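Local structure of periplasmic binding protein/LacI transcriptional regulator (3BRS) at residues 71-79 / 140-148. The protein probably binds a sugar as the solute-binding component of a transport system, and is related in fold to LacI-type transcriptional regulators. Sequence-based numbering, arbitrary orientation.
Sequences LAAADYEKT and VKNSKTAMD
Y76 reaches across the gap between two lobes and rests its ring against K144 and M147, a worked example of how one aromatic side chain can join a loop of one lobe to the first turn of a helix in the other. Its CG lies anti to the backbone N (chi1 179°), which carries the ring out over the first turn of helix 144-157. M147 bends at its last torsion, bringing the methyl CE over one face, 4.1 Å from the ring centroid in a CH-pi contact; SD, 4.2 Å from the same centroid, approaches obliquely, a Met-aromatic contact. The aliphatic part of K144 runs obliquely past CD1 and CE1 on that same side of the ring plane, with CD 3.3 Å from CE1. Beyond the ring, the K144 chain turns at chi4 and NZ forms a salt bridge with D148, donating to the syn lone pair of OD2.

The backbone of Y76 is anchored too: its N donates a nearly straight hydrogen bond to N142 O (3.0 Å, 167°). Beside it, the D75 carboxylate lies against N142, OD2 3.2 Å from CB. A water bridges A73 O to K144 N, linking the loop to the start of the helix. There S143 is the N-cap: OG accepts from A146 N (3.2 Å) and donates to V140 O, which also receives S143 N across a type I turn. Elsewhere on the loop, the Q54 side chain, from helix 51-63, hydrogen-bonds to A72 O and A74 N. Loops after strands 68-71 and 133-138, from two separate sheets, thus meet at the interlobe cleft, where periplasmic sugar-binding proteins of this two-lobed fold typically enclose their ligand.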
ATOM      1  N   LEU A  71      -2.309   8.215 -10.193  1.00 25.16           N
ATOM      2  CA  LEU A  71      -3.390   7.350  -9.874  1.00 23.36           C
ATOM      3  C   LEU A  71      -2.844   6.240  -9.073  1.00 26.67           C
ATOM      4  O   LEU A  71      -1.861   5.635  -9.512  1.00 29.13           O
ATOM      5  CB  LEU A  71      -4.041   6.820 -11.173  1.00 22.88           C
ATOM      6  CG  LEU A  71      -5.029   5.674 -11.014  1.00 30.98           C
ATOM      7  CD1 LEU A  71      -6.264   6.066 -10.138  1.00 29.04           C
ATOM      8  CD2 LEU A  71      -5.440   5.191 -12.428  1.00 25.35           C
ATOM      9  N   ALA A  72      -3.467   5.963  -7.914  1.00 26.30           N
ATOM     10  CA  ALA A  72      -3.131   4.729  -7.137  1.00 27.49           C
ATOM     11  C   ALA A  72      -4.300   3.807  -7.444  1.00 30.06           C
ATOM     12  O   ALA A  72      -5.438   4.134  -7.132  1.00 33.08           O
ATOM     13  CB  ALA A  72      -2.943   5.012  -5.656  1.00 19.81           C
ATOM     14  N   ALA A  73      -4.031   2.736  -8.221  1.00 29.00           N
ATOM     15  CA  ALA A  73      -5.130   1.970  -8.842  1.00 25.95           C
ATOM     16  C   ALA A  73      -5.770   1.130  -7.761  1.00 25.78           C
ATOM     17  O   ALA A  73      -5.148   0.221  -7.151  1.00 26.09           O
ATOM     18  CB  ALA A  73      -4.574   1.091  -9.929  1.00 26.83           C
ATOM     19  N   ALA A  74      -7.063   1.286  -7.579  1.00 26.94           N
ATOM     20  CA  ALA A  74      -7.740   0.448  -6.549  1.00 28.28           C
ATOM     21  C   ALA A  74      -7.690  -1.060  -6.860  1.00 31.56           C
ATOM     22  O   ALA A  74      -7.665  -1.887  -5.974  1.00 34.74           O
ATOM     23  CB  ALA A  74      -9.182   0.922  -6.294  1.00 27.43           C
ATOM     24  N   ASP A  75      -7.772  -1.405  -8.126  1.00 28.97           N
ATOM     25  CA  ASP A  75      -7.904  -2.785  -8.524  1.00 27.34           C
ATOM     26  C   ASP A  75      -6.913  -3.094  -9.646  1.00 25.44           C
ATOM     27  O   ASP A  75      -6.867  -2.403 -10.689  1.00 25.42           O
ATOM     28  CB  ASP A  75      -9.368  -3.032  -9.044  1.00 30.51           C
ATOM     29  CG  ASP A  75      -9.658  -4.492  -9.099  1.00 41.41           C
ATOM     30  OD1 ASP A  75      -9.271  -5.084 -10.081  1.00 30.67           O
ATOM     31  OD2 ASP A  75     -10.094  -5.090  -8.102  1.00 35.43           O
ATOM     32  N   TYR A  76      -6.160  -4.164  -9.465  1.00 23.88           N
ATOM     33  CA  TYR A  76      -5.144  -4.558 -10.381  1.00 23.21           C
ATOM     34  C   TYR A  76      -5.689  -4.807 -11.790  1.00 27.34           C
ATOM     35  O   TYR A  76      -5.010  -4.488 -12.779  1.00 30.48           O
ATOM     36  CB  TYR A  76      -4.597  -5.878  -9.795  1.00 25.04           C
ATOM     37  CG  TYR A  76      -3.491  -6.511 -10.628  1.00 34.96           C
ATOM     38  CD1 TYR A  76      -2.285  -5.835 -10.829  1.00 37.57           C
ATOM     39  CD2 TYR A  76      -3.591  -7.824 -11.116  1.00 36.27           C
ATOM     40  CE1 TYR A  76      -1.245  -6.399 -11.570  1.00 41.13           C
ATOM     41  CE2 TYR A  76      -2.561  -8.381 -11.836  1.00 38.67           C
ATOM     42  CZ  TYR A  76      -1.402  -7.638 -12.065  1.00 31.09           C
ATOM     43  OH  TYR A  76      -0.346  -8.178 -12.786  1.00 52.51           O
ATOM     44  N   GLU A  77      -6.882  -5.381 -11.908  1.00 30.75           N
ATOM     45  CA  GLU A  77      -7.521  -5.604 -13.253  1.00 33.46           C
ATOM     46  C   GLU A  77      -8.631  -4.618 -13.722  1.00 34.41           C
ATOM     47  O   GLU A  77      -8.803  -4.399 -14.922  1.00 37.38           O
ATOM     48  CB  GLU A  77      -8.036  -7.021 -13.243  1.00 35.55           C
ATOM     49  CG  GLU A  77      -6.868  -8.032 -13.158  1.00 68.96           C
ATOM     50  CD  GLU A  77      -7.299  -9.429 -12.803  1.00 46.28           C
ATOM     51  OE1 GLU A  77      -6.528 -10.373 -13.084  1.00 73.78           O
ATOM     52  OE2 GLU A  77      -8.396  -9.590 -12.221  1.00 72.72           O
ATOM     53  N   LYS A  78      -9.355  -3.984 -12.782  1.00 31.82           N
ATOM     54  CA  LYS A  78     -10.623  -3.287 -13.124  1.00 30.38           C
ATOM     55  C   LYS A  78     -10.550  -1.806 -13.193  1.00 32.00           C
ATOM     56  O   LYS A  78     -11.369  -1.204 -13.906  1.00 34.35           O
ATOM     57  CB  LYS A  78     -11.753  -3.697 -12.177  1.00 32.76           C
ATOM     58  CG  LYS A  78     -11.496  -5.157 -11.618  1.00 43.91           C
ATOM     59  CD  LYS A  78     -12.689  -5.931 -11.558  1.00 35.82           C
ATOM     60  CE  LYS A  78     -12.869  -6.482 -12.917  1.00 47.13           C
ATOM     61  NZ  LYS A  78     -13.360  -7.912 -12.730  1.00 45.33           N
ATOM     62  N   THR A  79      -9.548  -1.219 -12.508  1.00 29.88           N
ATOM     63  CA  THR A  79      -9.204   0.185 -12.645  1.00 30.94           C
ATOM     64  C   THR A  79      -9.009   0.671 -14.150  1.00 30.35           C
ATOM     65  O   THR A  79      -9.386   1.773 -14.564  1.00 30.13           O
ATOM     66  CB  THR A  79      -7.930   0.465 -11.774  1.00 33.06           C
ATOM     67  OG1 THR A  79      -8.256   0.256 -10.429  1.00 30.10           O
ATOM     68  CG2 THR A  79      -7.537   1.912 -11.891  1.00 22.26           C
ATOM     69  N   VAL A 140      -6.618  -5.371   0.733  1.00 27.49           N
ATOM     70  CA  VAL A 140      -7.604  -5.434  -0.414  1.00 29.03           C
ATOM     71  C   VAL A 140      -7.019  -6.392  -1.348  1.00 30.17           C
ATOM     72  O   VAL A 140      -6.043  -6.074  -1.977  1.00 28.21           O
ATOM     73  CB  VAL A 140      -7.892  -4.076  -1.167  1.00 27.01           C
ATOM     74  CG1 VAL A 140      -8.912  -4.322  -2.410  1.00 25.07           C
ATOM     75  CG2 VAL A 140      -8.547  -3.152  -0.234  1.00 27.57           C
ATOM     76  N   LYS A 141      -7.590  -7.599  -1.383  1.00 32.21           N
ATOM     77  CA  LYS A 141      -7.005  -8.757  -2.056  1.00 31.79           C
ATOM     78  C   LYS A 141      -6.611  -8.494  -3.502  1.00 29.56           C
ATOM     79  O   LYS A 141      -5.620  -9.058  -4.031  1.00 26.70           O
ATOM     80  CB  LYS A 141      -8.018  -9.943  -2.056  1.00 34.37           C
ATOM     81  CG  LYS A 141      -7.449 -11.176  -2.777  1.00 39.73           C
ATOM     82  CD  LYS A 141      -8.127 -12.431  -2.411  1.00 39.77           C
ATOM     83  CE  LYS A 141      -7.399 -13.533  -3.114  1.00 43.84           C
ATOM     84  NZ  LYS A 141      -7.397 -14.668  -2.141  1.00 47.24           N
ATOM     85  N   ASN A 142      -7.389  -7.647  -4.156  1.00 27.86           N
ATOM     86  CA  ASN A 142      -7.141  -7.419  -5.561  1.00 30.56           C
ATOM     87  C   ASN A 142      -6.323  -6.247  -5.885  1.00 30.94           C
ATOM     88  O   ASN A 142      -6.177  -6.011  -7.044  1.00 30.67           O
ATOM     89  CB  ASN A 142      -8.418  -7.152  -6.262  1.00 35.28           C
ATOM     90  CG  ASN A 142      -8.826  -8.248  -7.030  1.00 60.81           C
ATOM     91  OD1 ASN A 142      -8.597  -8.270  -8.259  1.00 57.84           O
ATOM     92  ND2 ASN A 142      -9.397  -9.236  -6.352  1.00 36.50           N
ATOM     93  N   SER A 143      -5.757  -5.521  -4.905  1.00 29.21           N
ATOM     94  CA  SER A 143      -4.910  -4.419  -5.255  1.00 28.74           C
ATOM     95  C   SER A 143      -3.605  -5.006  -5.473  1.00 24.80           C
ATOM     96  O   SER A 143      -3.304  -5.902  -4.805  1.00 24.81           O
ATOM     97  CB  SER A 143      -4.722  -3.448  -4.102  1.00 32.91           C
ATOM     98  OG  SER A 143      -4.153  -4.152  -3.089  1.00 32.47           O
ATOM     99  N   LYS A 144      -2.778  -4.429  -6.333  1.00 23.81           N
ATOM    100  CA  LYS A 144      -1.500  -4.963  -6.645  1.00 24.69           C
ATOM    101  C   LYS A 144      -0.507  -4.898  -5.468  1.00 25.31           C
ATOM    102  O   LYS A 144       0.309  -5.886  -5.285  1.00 28.01           O
ATOM    103  CB  LYS A 144      -0.964  -4.227  -7.863  1.00 27.39           C
ATOM    104  CG  LYS A 144       0.303  -4.826  -8.346  1.00 34.12           C
ATOM    105  CD  LYS A 144       0.555  -4.328  -9.684  1.00 37.08           C
ATOM    106  CE  LYS A 144       1.643  -5.168 -10.289  1.00 39.45           C
ATOM    107  NZ  LYS A 144       2.891  -4.686  -9.686  1.00 37.68           N
ATOM    108  N   THR A 145      -0.606  -3.869  -4.621  1.00 25.94           N
ATOM    109  CA  THR A 145       0.303  -3.800  -3.406  1.00 28.00           C
ATOM    110  C   THR A 145      -0.030  -4.979  -2.412  1.00 30.41           C
ATOM    111  O   THR A 145       0.881  -5.618  -1.872  1.00 31.69           O
ATOM    112  CB  THR A 145       0.206  -2.492  -2.663  1.00 28.54           C
ATOM    113  OG1 THR A 145      -1.196  -2.231  -2.342  1.00 35.61           O
ATOM    114  CG2 THR A 145       0.737  -1.439  -3.489  1.00 31.77           C
ATOM    115  N   ALA A 146      -1.308  -5.357  -2.250  1.00 30.14           N
ATOM    116  CA  ALA A 146      -1.615  -6.554  -1.378  1.00 28.83           C
ATOM    117  C   ALA A 146      -1.033  -7.831  -1.946  1.00 30.59           C
ATOM    118  O   ALA A 146      -0.495  -8.648  -1.207  1.00 31.86           O
ATOM    119  CB  ALA A 146      -3.144  -6.802  -1.209  1.00 28.70           C
ATOM    120  N   MET A 147      -1.260  -8.043  -3.261  1.00 29.94           N
ATOM    121  CA  MET A 147      -0.749  -9.203  -3.971  1.00 29.66           C
ATOM    122  C   MET A 147       0.718  -9.317  -3.882  1.00 28.72           C
ATOM    123  O   MET A 147       1.197 -10.407  -3.735  1.00 29.39           O
ATOM    124  CB  MET A 147      -1.157  -9.188  -5.473  1.00 34.54           C
ATOM    125  CG  MET A 147      -2.665  -8.770  -5.786  1.00 45.29           C
ATOM    126  SD  MET A 147      -3.307  -8.612  -7.531  1.00 28.30           S
ATOM    127  CE  MET A 147      -2.258  -9.811  -8.295  1.00 47.31           C
ATOM    128  N   ASP A 148       1.455  -8.226  -4.104  1.00 25.67           N
ATOM    129  CA  ASP A 148       2.928  -8.281  -4.147  1.00 28.44           C
ATOM    130  C   ASP A 148       3.492  -8.590  -2.739  1.00 26.07           C
ATOM    131  O   ASP A 148       4.384  -9.358  -2.575  1.00 29.01           O
ATOM    132  CB  ASP A 148       3.574  -6.965  -4.699  1.00 31.85           C
ATOM    133  CG  ASP A 148       3.429  -6.789  -6.235  1.00 47.30           C
ATOM    134  OD1 ASP A 148       2.878  -7.667  -6.916  1.00 35.09           O
ATOM    135  OD2 ASP A 148       3.836  -5.733  -6.767  1.00 35.17           O
TER
HETATM  136  O   HOH W   1      -3.765  -2.102  -7.764  1.00 32.68           O